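Beta-galactosidase (Trichoderma reesei, PDB 3OG2) probably hydrolyses terminal non-reducing beta-D-galactose residues from beta-D-galactosides, as a glycoside hydrolase of family 35. Local coordinates at residues A[49-53]-A[327-333]; A[901-905]-A[947-951]; A[923-928]-A[942-948]. Residue numbers count along the deposited sequence, not the author numbering.

Interaction 1: A[49-53]-A[327-333]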
loop_
_atom_site.group_PDB
_atom_site.type_symbol
_atom_site.label_atom_id
_atom_site.label_comp_id
_atom_site.label_asym_id
_atom_site.label_seq_id
_atom_site.Cartn_x
_atom_site.Cartn_y
_atom_site.Cartn_z
ATOM N N PRO A 49 6.054 -4.839 -3.406
ATOM C CA PRO A 49 7.283 -4.450 -4.128
ATOM C C PRO A 49 6.992 -4.086 -5.568
ATOM O O PRO A 49 7.649 -3.194 -6.121
ATOM C CB PRO A 49 8.194 -5.670 -4.006
ATOM C CG PRO A 49 7.364 -6.780 -3.496
ATOM C CD PRO A 49 6.186 -6.162 -2.753
ATOM N N PHE A 50 6.028 -4.765 -6.198
ATOM C CA PHE A 50 5.776 -4.469 -7.604
ATOM C C PHE A 50 5.087 -3.144 -7.843
ATOM O O PHE A 50 5.001 -2.736 -9.012
ATOM C CB PHE A 50 4.955 -5.640 -8.208
ATOM C CG PHE A 50 3.676 -5.926 -7.448
ATOM C CD1 PHE A 50 2.518 -5.204 -7.727
ATOM C CD2 PHE A 50 3.666 -6.932 -6.463
ATOM C CE1 PHE A 50 1.329 -5.423 -7.029
ATOM C CE2 PHE A 50 2.478 -7.117 -5.761
ATOM C CZ PHE A 50 1.330 -6.381 -6.013
ATOM N N ARG A 51 4.618 -2.479 -6.792
ATOM C CA ARG A 51 3.996 -1.148 -6.937
ATOM C C ARG A 51 5.003 -0.003 -6.747
ATOM O O ARG A 51 4.624 1.163 -6.827
ATOM C CB ARG A 51 2.854 -1.011 -5.949
ATOM C CG ARG A 51 1.595 -1.714 -6.549
ATOM C CD ARG A 51 0.475 -1.838 -5.537
ATOM N NE ARG A 51 -0.843 -1.934 -6.190
ATOM C CZ ARG A 51 -1.818 -2.748 -5.830
ATOM N NH1 ARG A 51 -1.705 -3.683 -4.887
ATOM N NH2 ARG A 51 -2.951 -2.597 -6.509
ATOM N N LEU A 52 6.295 -0.336 -6.613
ATOM C CA LEU A 52 7.372 0.651 -6.490
ATOM C C LEU A 52 8.579 0.074 -7.224
ATOM O O LEU A 52 9.418 -0.595 -6.587
ATOM C CB LEU A 52 7.688 0.958 -5.009
ATOM C CG LEU A 52 8.807 1.996 -4.821
ATOM C CD1 LEU A 52 8.512 3.301 -5.500
ATOM C CD2 LEU A 52 9.027 2.217 -3.323
ATOM N N PRO A 53 8.650 0.256 -8.538
ATOM C CA PRO A 53 9.703 -0.398 -9.346
ATOM C C PRO A 53 10.994 0.388 -9.310
ATOM O O PRO A 53 11.624 0.641 -10.359
ATOM C CB PRO A 53 9.062 -0.418 -10.736
ATOM C CG PRO A 53 8.259 0.877 -10.778
ATOM C CD PRO A 53 7.689 0.998 -9.360
ATOM N N GLY A 327 1.853 2.831 -2.954
ATOM C CA GLY A 327 2.514 2.923 -4.243
ATOM C C GLY A 327 1.535 3.159 -5.408
ATOM O O GLY A 327 0.472 3.797 -5.249
ATOM N N THR A 328 1.935 2.660 -6.578
ATOM C CA THR A 328 1.253 3.064 -7.791
ATOM C C THR A 328 0.957 1.874 -8.683
ATOM O O THR A 328 1.835 0.987 -8.845
ATOM C CB THR A 328 2.178 4.032 -8.575
ATOM O OG1 THR A 328 2.504 5.133 -7.660
ATOM C CG2 THR A 328 1.500 4.623 -9.783
ATOM N N ASN A 329 -0.233 1.854 -9.283
ATOM C CA ASN A 329 -0.566 0.832 -10.284
ATOM C C ASN A 329 0.007 1.258 -11.643
ATOM O O ASN A 329 -0.787 1.537 -12.599
ATOM C CB ASN A 329 -2.085 0.669 -10.361
ATOM C CG ASN A 329 -2.688 0.287 -9.044
ATOM O OD1 ASN A 329 -2.199 -0.637 -8.373
ATOM N ND2 ASN A 329 -3.721 1.019 -8.611
ATOM N N TRP A 330 1.319 1.332 -11.748
ATOM C CA TRP A 330 1.938 1.693 -13.016
ATOM C C TRP A 330 1.778 0.571 -14.004
ATOM O O TRP A 330 1.468 -0.589 -13.669
ATOM C CB TRP A 330 3.435 2.055 -12.736
ATOM C CG TRP A 330 4.190 0.815 -12.321
ATOM C CD1 TRP A 330 4.307 0.283 -11.073
ATOM C CD2 TRP A 330 4.920 -0.042 -13.216
ATOM N NE1 TRP A 330 5.063 -0.854 -11.135
ATOM C CE2 TRP A 330 5.449 -1.095 -12.432
ATOM C CE3 TRP A 330 5.155 -0.048 -14.601
ATOM C CZ2 TRP A 330 6.216 -2.129 -12.978
ATOM C CZ3 TRP A 330 5.918 -1.071 -15.136
ATOM C CH2 TRP A 330 6.421 -2.069 -14.336
ATOM N N GLY A 331 1.985 0.901 -15.290
ATOM C CA GLY A 331 2.096 -0.167 -16.308
ATOM C C GLY A 331 0.890 -1.092 -16.360
ATOM O O GLY A 331 1.069 -2.290 -16.554
ATOM N N ASN A 332 -0.321 -0.576 -16.223
ATOM C CA ASN A 332 -1.554 -1.359 -16.328
ATOM C C ASN A 332 -1.621 -2.478 -15.298
ATOM O O ASN A 332 -2.435 -3.427 -15.498
ATOM C CB ASN A 332 -1.711 -1.942 -17.739
ATOM C CG ASN A 332 -1.716 -0.840 -18.773
ATOM O OD1 ASN A 332 -2.548 0.091 -18.709
ATOM N ND2 ASN A 332 -0.831 -0.986 -19.738
ATOM N N LEU A 333 -0.884 -2.424 -14.195
ATOM C CA LEU A 333 -0.935 -3.631 -13.304
ATOM C C LEU A 333 -2.221 -3.670 -12.525
ATOM O O LEU A 333 -2.498 -4.735 -11.947
ATOM C CB LEU A 333 0.320 -3.688 -12.423
ATOM C CG LEU A 333 0.458 -2.652 -11.313
ATOM C CD1 LEU A 333 -0.252 -3.084 -10.024
ATOM C CD2 LEU A 333 1.940 -2.453 -10.963
#
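Residues 49-53 and 327-333, the loops after neighbouring parallel strands 38-47 and 318-321 of the TIM barrel, are a worked example of loops joined by both side-chain and backbone hydrogen bonds. Arg51 extends from an m chi1 through two t angles, so that Arg51 NE and NH2 both donate to Asn329 OD1, at 2.9 and 2.8 Å. Asn329 leaves its backbone facing away, yet its m chi1 brings the amide back to this fork; its ND2 is held by Tyr339 O. The p rotamer of Trp330 lays the indole edge against the 3-10 turn, where Trp330 NE1 donates to Phe50 O at 2.8 Å, while Pro53 CG sits over the five-membered ring of Trp330, 3.8 Å from its centroid, in a CH-pi contact. Leu333, also p, places CD1 4.1 Å from Phe50 CE1. Thr328 N donates to Arg51 O at 3.1 Å, and a beta carbon on Gly327 would collide with that same oxygen. Phe50 also packs on Tyr76, and Arg51 NH1 bonds to Ala121 O, both galactose-binding residues. With every touching residue buried, these donors and acceptors are matched inside a largely apolar surround, next to residues of the galactose site.

Interaction 2: A[901-905]-A[947-951]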
loop_
_atom_site.group_PDB
_atom_site.type_symbol
_atom_site.label_atom_id
_atom_site.label_comp_id
_atom_site.label_asym_id
_atom_site.label_seq_id
_atom_site.Cartn_x
_atom_site.Cartn_y
_atom_site.Cartn_z
ATOM N N ASP A 901 14.946 15.153 -0.828
ATOM C CA ASP A 901 13.862 14.335 -1.428
ATOM C C ASP A 901 12.824 15.331 -1.912
ATOM O O ASP A 901 12.179 16.025 -1.087
ATOM C CB ASP A 901 13.352 13.399 -0.359
ATOM C CG ASP A 901 12.173 12.547 -0.750
ATOM O OD1 ASP A 901 11.673 12.669 -1.889
ATOM O OD2 ASP A 901 11.703 11.734 0.087
ATOM N N ILE A 902 12.593 15.413 -3.207
ATOM C CA ILE A 902 11.668 16.390 -3.790
ATOM C C ILE A 902 10.653 15.601 -4.604
ATOM O O ILE A 902 10.915 15.308 -5.775
ATOM C CB ILE A 902 12.384 17.422 -4.685
ATOM C CG1 ILE A 902 13.500 18.158 -3.929
ATOM C CG2 ILE A 902 11.380 18.375 -5.297
ATOM C CD1 ILE A 902 14.508 18.888 -4.803
ATOM N N PRO A 903 9.507 15.242 -4.074
ATOM C CA PRO A 903 8.493 14.523 -4.842
ATOM C C PRO A 903 7.942 15.320 -6.026
ATOM O O PRO A 903 7.590 16.471 -5.873
ATOM C CB PRO A 903 7.394 14.279 -3.803
ATOM C CG PRO A 903 8.116 14.318 -2.492
ATOM C CD PRO A 903 9.143 15.423 -2.655
ATOM N N LEU A 904 7.885 14.651 -7.186
ATOM C CA LEU A 904 7.385 15.288 -8.419
ATOM C C LEU A 904 6.147 14.594 -8.926
ATOM O O LEU A 904 6.024 13.351 -8.790
ATOM C CB LEU A 904 8.452 15.234 -9.520
ATOM C CG LEU A 904 9.662 16.148 -9.216
ATOM C CD1 LEU A 904 10.676 15.984 -10.361
ATOM C CD2 LEU A 904 9.259 17.599 -9.037
ATOM N N SER A 905 5.232 15.347 -9.552
ATOM C CA SER A 905 4.045 14.722 -10.098
ATOM C C SER A 905 3.599 15.503 -11.308
ATOM O O SER A 905 3.992 16.672 -11.464
ATOM C CB SER A 905 2.876 14.736 -9.096
ATOM O OG SER A 905 2.742 16.059 -8.602
ATOM N N ILE A 947 12.607 6.345 -11.394
ATOM C CA ILE A 947 11.959 6.326 -12.696
ATOM C C ILE A 947 12.294 7.670 -13.405
ATOM O O ILE A 947 12.741 7.615 -14.548
ATOM C CB ILE A 947 10.452 6.081 -12.608
ATOM C CG1 ILE A 947 10.122 4.708 -11.999
ATOM C CG2 ILE A 947 9.835 6.207 -14.003
ATOM C CD1 ILE A 947 10.682 3.509 -12.767
ATOM N N LEU A 948 12.113 8.765 -12.685
ATOM C CA LEU A 948 12.695 10.022 -13.179
ATOM C C LEU A 948 14.168 10.146 -12.822
ATOM O O LEU A 948 14.575 9.750 -11.710
ATOM C CB LEU A 948 11.966 11.178 -12.503
ATOM C CG LEU A 948 10.607 11.540 -13.087
ATOM C CD1 LEU A 948 9.814 12.415 -12.132
ATOM C CD2 LEU A 948 10.760 12.272 -14.441
ATOM N N ASP A 949 14.984 10.728 -13.684
ATOM C CA ASP A 949 16.371 11.046 -13.479
ATOM C C ASP A 949 16.428 12.519 -13.098
ATOM O O ASP A 949 16.135 13.406 -13.919
ATOM C CB ASP A 949 17.164 10.727 -14.761
ATOM C CG ASP A 949 18.652 10.973 -14.593
ATOM O OD1 ASP A 949 19.068 11.619 -13.606
ATOM O OD2 ASP A 949 19.457 10.569 -15.487
ATOM N N TYR A 950 16.758 12.820 -11.850
ATOM C CA TYR A 950 16.759 14.181 -11.354
ATOM C C TYR A 950 17.995 14.949 -11.770
ATOM O O TYR A 950 18.120 16.141 -11.487
ATOM C CB TYR A 950 16.665 14.192 -9.801
ATOM C CG TYR A 950 15.238 14.010 -9.316
ATOM C CD1 TYR A 950 14.286 13.232 -9.984
ATOM C CD2 TYR A 950 14.852 14.613 -8.122
ATOM C CE1 TYR A 950 12.996 13.101 -9.466
ATOM C CE2 TYR A 950 13.574 14.507 -7.604
ATOM C CZ TYR A 950 12.656 13.734 -8.301
ATOM O OH TYR A 950 11.403 13.627 -7.776
ATOM N N ASN A 951 18.931 14.299 -12.481
ATOM C CA ASN A 951 20.162 15.002 -12.925
ATOM C C ASN A 951 20.495 14.516 -14.309
ATOM O O ASN A 951 21.559 14.038 -14.682
ATOM C CB ASN A 951 21.280 14.767 -11.893
ATOM C CG ASN A 951 21.017 15.611 -10.648
ATOM O OD1 ASN A 951 20.605 15.120 -9.569
ATOM N ND2 ASN A 951 21.258 16.934 -10.779
HETATM O O HOH W 1 9.137 12.130 -7.475
#
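Tyr950 overlaps the Leu904 side chain, with Leu904 CD1 3.6 Å from Tyr950 CZ, and continues past it to the opposing backbone. With chi1 in the m well, the phenol points across the gap, and its hydroxyl donates to Ile902 O, the two oxygens (Tyr950 OH and Ile902 O) lying 2.7 Å apart. The same hydroxyl accepts from a water 2.7 Å from Tyr950 OH, and that water in turn accepts from Leu904 N at 2.8 Å. One tyrosine thus serves a carbonyl directly and an amide through a water, across segments whose nearest CA atoms, Leu904 CA and Leu948 CA, are 8.9 Å apart, too far for direct backbone pairing. The setting is an all-beta domain: residues 901-905 belong to strand 900-908, while 947-951 lie in the connection from strand 940-943 to strand 953-962, which are members of two different antiparallel sheets. The later part of this connection, just before strand 953-962, packs back on strand 900-908, the neighbour of strand 940-943 in its sheet. Beyond the ring, Ile902 CB approaches Tyr950 CE2 at 4.3 Å, and Leu904 CD1 meets Leu948 CD1 at 4.1 Å, extending the apolar patch along the loop. The loop is itself shaped by an Asx turn, in which Asp949 OD1 accepts from Asn951 N at 2.9 Å, while the backbone N of Asp949 bonds to Asn954 OD1.

Interaction 3: A[923-928]-A[942-948]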
loop_
_atom_site.group_PDB
_atom_site.type_symbol
_atom_site.label_atom_id
_atom_site.label_comp_id
_atom_site.label_asym_id
_atom_site.label_seq_id
_atom_site.Cartn_x
_atom_site.Cartn_y
_atom_site.Cartn_z
ATOM N N VAL A 923 6.728 7.898 -18.638
ATOM C CA VAL A 923 7.980 8.529 -18.176
ATOM C C VAL A 923 9.115 7.535 -18.385
ATOM O O VAL A 923 9.111 6.475 -17.752
ATOM C CB VAL A 923 7.891 8.974 -16.726
ATOM C CG1 VAL A 923 9.262 9.543 -16.317
ATOM C CG2 VAL A 923 6.753 9.978 -16.561
ATOM N N ASN A 924 10.069 7.830 -19.228
ATOM C CA ASN A 924 11.186 6.976 -19.551
ATOM C C ASN A 924 10.737 5.559 -19.847
ATOM O O ASN A 924 11.347 4.560 -19.473
ATOM C CB ASN A 924 12.221 6.991 -18.405
ATOM C CG ASN A 924 12.837 8.380 -18.296
ATOM O OD1 ASN A 924 13.057 9.044 -19.316
ATOM N ND2 ASN A 924 13.116 8.854 -17.097
ATOM N N GLY A 925 9.638 5.515 -20.600
ATOM C CA GLY A 925 9.118 4.249 -21.121
ATOM C C GLY A 925 8.146 3.538 -20.172
ATOM O O GLY A 925 7.473 2.596 -20.622
ATOM N N PHE A 926 8.085 3.943 -18.911
ATOM C CA PHE A 926 7.135 3.366 -17.957
ATOM C C PHE A 926 5.794 4.070 -18.023
ATOM O O PHE A 926 5.751 5.308 -17.935
ATOM C CB PHE A 926 7.676 3.537 -16.540
ATOM C CG PHE A 926 8.882 2.622 -16.244
ATOM C CD1 PHE A 926 10.174 2.992 -16.552
ATOM C CD2 PHE A 926 8.613 1.377 -15.642
ATOM C CE1 PHE A 926 11.249 2.137 -16.260
ATOM C CE2 PHE A 926 9.678 0.547 -15.334
ATOM C CZ PHE A 926 10.967 0.910 -15.649
ATOM N N GLN A 927 4.732 3.292 -18.159
ATOM C CA GLN A 927 3.395 3.968 -18.134
ATOM C C GLN A 927 3.047 4.251 -16.688
ATOM O O GLN A 927 3.064 3.372 -15.851
ATOM C CB GLN A 927 2.374 3.093 -18.836
ATOM C CG GLN A 927 1.085 3.871 -19.164
ATOM C CD GLN A 927 0.009 3.437 -18.197
ATOM O OE1 GLN A 927 -0.060 3.925 -17.064
ATOM N NE2 GLN A 927 -0.843 2.506 -18.632
ATOM N N TYR A 928 2.830 5.528 -16.387
ATOM C CA TYR A 928 2.619 6.024 -15.042
ATOM C C TYR A 928 1.318 6.790 -14.925
ATOM O O TYR A 928 1.160 7.644 -14.035
ATOM C CB TYR A 928 3.857 6.845 -14.538
ATOM C CG TYR A 928 4.600 6.039 -13.473
ATOM C CD1 TYR A 928 4.239 6.109 -12.161
ATOM C CD2 TYR A 928 5.668 5.201 -13.847
ATOM C CE1 TYR A 928 4.950 5.352 -11.204
ATOM C CE2 TYR A 928 6.374 4.423 -12.909
ATOM C CZ TYR A 928 5.996 4.521 -11.584
ATOM O OH TYR A 928 6.679 3.754 -10.667
ATOM N N PRO A 942 1.867 11.117 -9.484
ATOM C CA PRO A 942 3.253 11.146 -8.953
ATOM C C PRO A 942 4.080 10.114 -9.691
ATOM O O PRO A 942 3.570 9.034 -10.100
ATOM C CB PRO A 942 3.093 10.695 -7.500
ATOM C CG PRO A 942 1.824 9.914 -7.489
ATOM C CD PRO A 942 0.922 10.557 -8.510
ATOM N N VAL A 943 5.353 10.399 -9.879
ATOM C CA VAL A 943 6.312 9.494 -10.520
ATOM C C VAL A 943 7.547 9.503 -9.663
ATOM O O VAL A 943 8.043 10.595 -9.433
ATOM C CB VAL A 943 6.601 9.877 -11.977
ATOM C CG1 VAL A 943 7.563 8.860 -12.570
ATOM C CG2 VAL A 943 5.272 9.949 -12.750
ATOM N N PRO A 944 8.039 8.371 -9.177
ATOM C CA PRO A 944 9.165 8.440 -8.242
ATOM C C PRO A 944 10.506 8.767 -8.882
ATOM O O PRO A 944 10.803 8.386 -9.995
ATOM C CB PRO A 944 9.255 7.008 -7.706
ATOM C CG PRO A 944 8.656 6.170 -8.792
ATOM C CD PRO A 944 7.584 6.999 -9.453
ATOM N N GLU A 945 11.344 9.490 -8.087
ATOM C CA GLU A 945 12.760 9.525 -8.378
ATOM C C GLU A 945 13.269 8.108 -8.574
ATOM O O GLU A 945 12.850 7.219 -7.832
ATOM C CB GLU A 945 13.489 10.203 -7.192
ATOM C CG GLU A 945 14.966 10.458 -7.476
ATOM C CD GLU A 945 15.633 11.120 -6.298
ATOM O OE1 GLU A 945 14.936 11.782 -5.481
ATOM O OE2 GLU A 945 16.872 11.002 -6.179
ATOM N N GLY A 946 14.117 7.876 -9.576
ATOM C CA GLY A 946 14.498 6.488 -9.892
ATOM C C GLY A 946 13.911 6.178 -11.236
ATOM O O GLY A 946 14.608 5.804 -12.194
ATOM N N ILE A 947 12.607 6.345 -11.394
ATOM C CA ILE A 947 11.959 6.326 -12.696
ATOM C C ILE A 947 12.294 7.670 -13.405
ATOM O O ILE A 947 12.741 7.615 -14.548
ATOM C CB ILE A 947 10.452 6.081 -12.608
ATOM C CG1 ILE A 947 10.122 4.708 -11.999
ATOM C CG2 ILE A 947 9.835 6.207 -14.003
ATOM C CD1 ILE A 947 10.682 3.509 -12.767
ATOM N N LEU A 948 12.113 8.765 -12.685
ATOM C CA LEU A 948 12.695 10.022 -13.179
ATOM C C LEU A 948 14.168 10.146 -12.822
ATOM O O LEU A 948 14.575 9.750 -11.710
ATOM C CB LEU A 948 11.966 11.178 -12.503
ATOM C CG LEU A 948 10.607 11.540 -13.087
ATOM C CD1 LEU A 948 9.814 12.415 -12.132
ATOM C CD2 LEU A 948 10.760 12.272 -14.441
HETATM O O HOH W 2 1.196 8.281 -11.316
#
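Ile947 fills the middle of this contact, buried beneath Val923, Phe926 and Tyr928. Its CD1 stands 3.7 Å from the centroid of the Phe926 ring and almost on the ring normal, a CH-pi contact, while Ile947 CG1 lies 3.9 Å from Tyr928 CE2 and Ile947 CG2 lies 4.1 Å from Val923 CG1. Next to this centre, Val943 CG1 covers one face of the Tyr928 ring, 4.2 Å from its centroid, and Pro944 CD touches Tyr928 CE1 at 3.6 Å. Val923 CG1 also meets Leu948 CD2, again at 3.6 Å. The general lesson is that a beta hairpin can offer a tight turn and its flanking side chains as one surface: strands 917-923 and 926-932 are joined by a type I' turn from Val923 to Phe926, with Asn924 and Gly925 at its corners, both with positive phi. Strand 940-943 belongs to a different sheet of the domain, and it and the loop that follows it pack against the hairpin. Toward the polar margin, a water donates to Tyr928 O and Pro942 O, each 2.8 Å away, linking the strands where their backbones do not pair. On the turn itself, Asn924 ND2 donates to Ile947 O at 2.9 Å; this amide is further held by strand 953-962, with Asn924 OD1 accepting from Trp955 N and ND2 bonding to Asn954 OD1.

How the interactions relate
The three contacts show how a barrel and an all-beta domain far away in the sequence can share one packed junction. Interaction 1 comes first in the chain, within the family 35 barrel range; interactions 2 and 3 follow much later in one beta domain, share Ile947 and Leu948, and have centres about 8 Å apart. Neighbouring strands 900-908 and 940-943 join those two, with Leu904 O probably bonded to Val943 N. Interaction 1 lies about 10 Å from interaction 3 and about 16 Å from interaction 2, centre to centre. Gly331 N probably bonds to Gln927 O, and Trp330 meets Phe926 edge-to-face, so the hairpin packs directly on barrel loops near the galactose site.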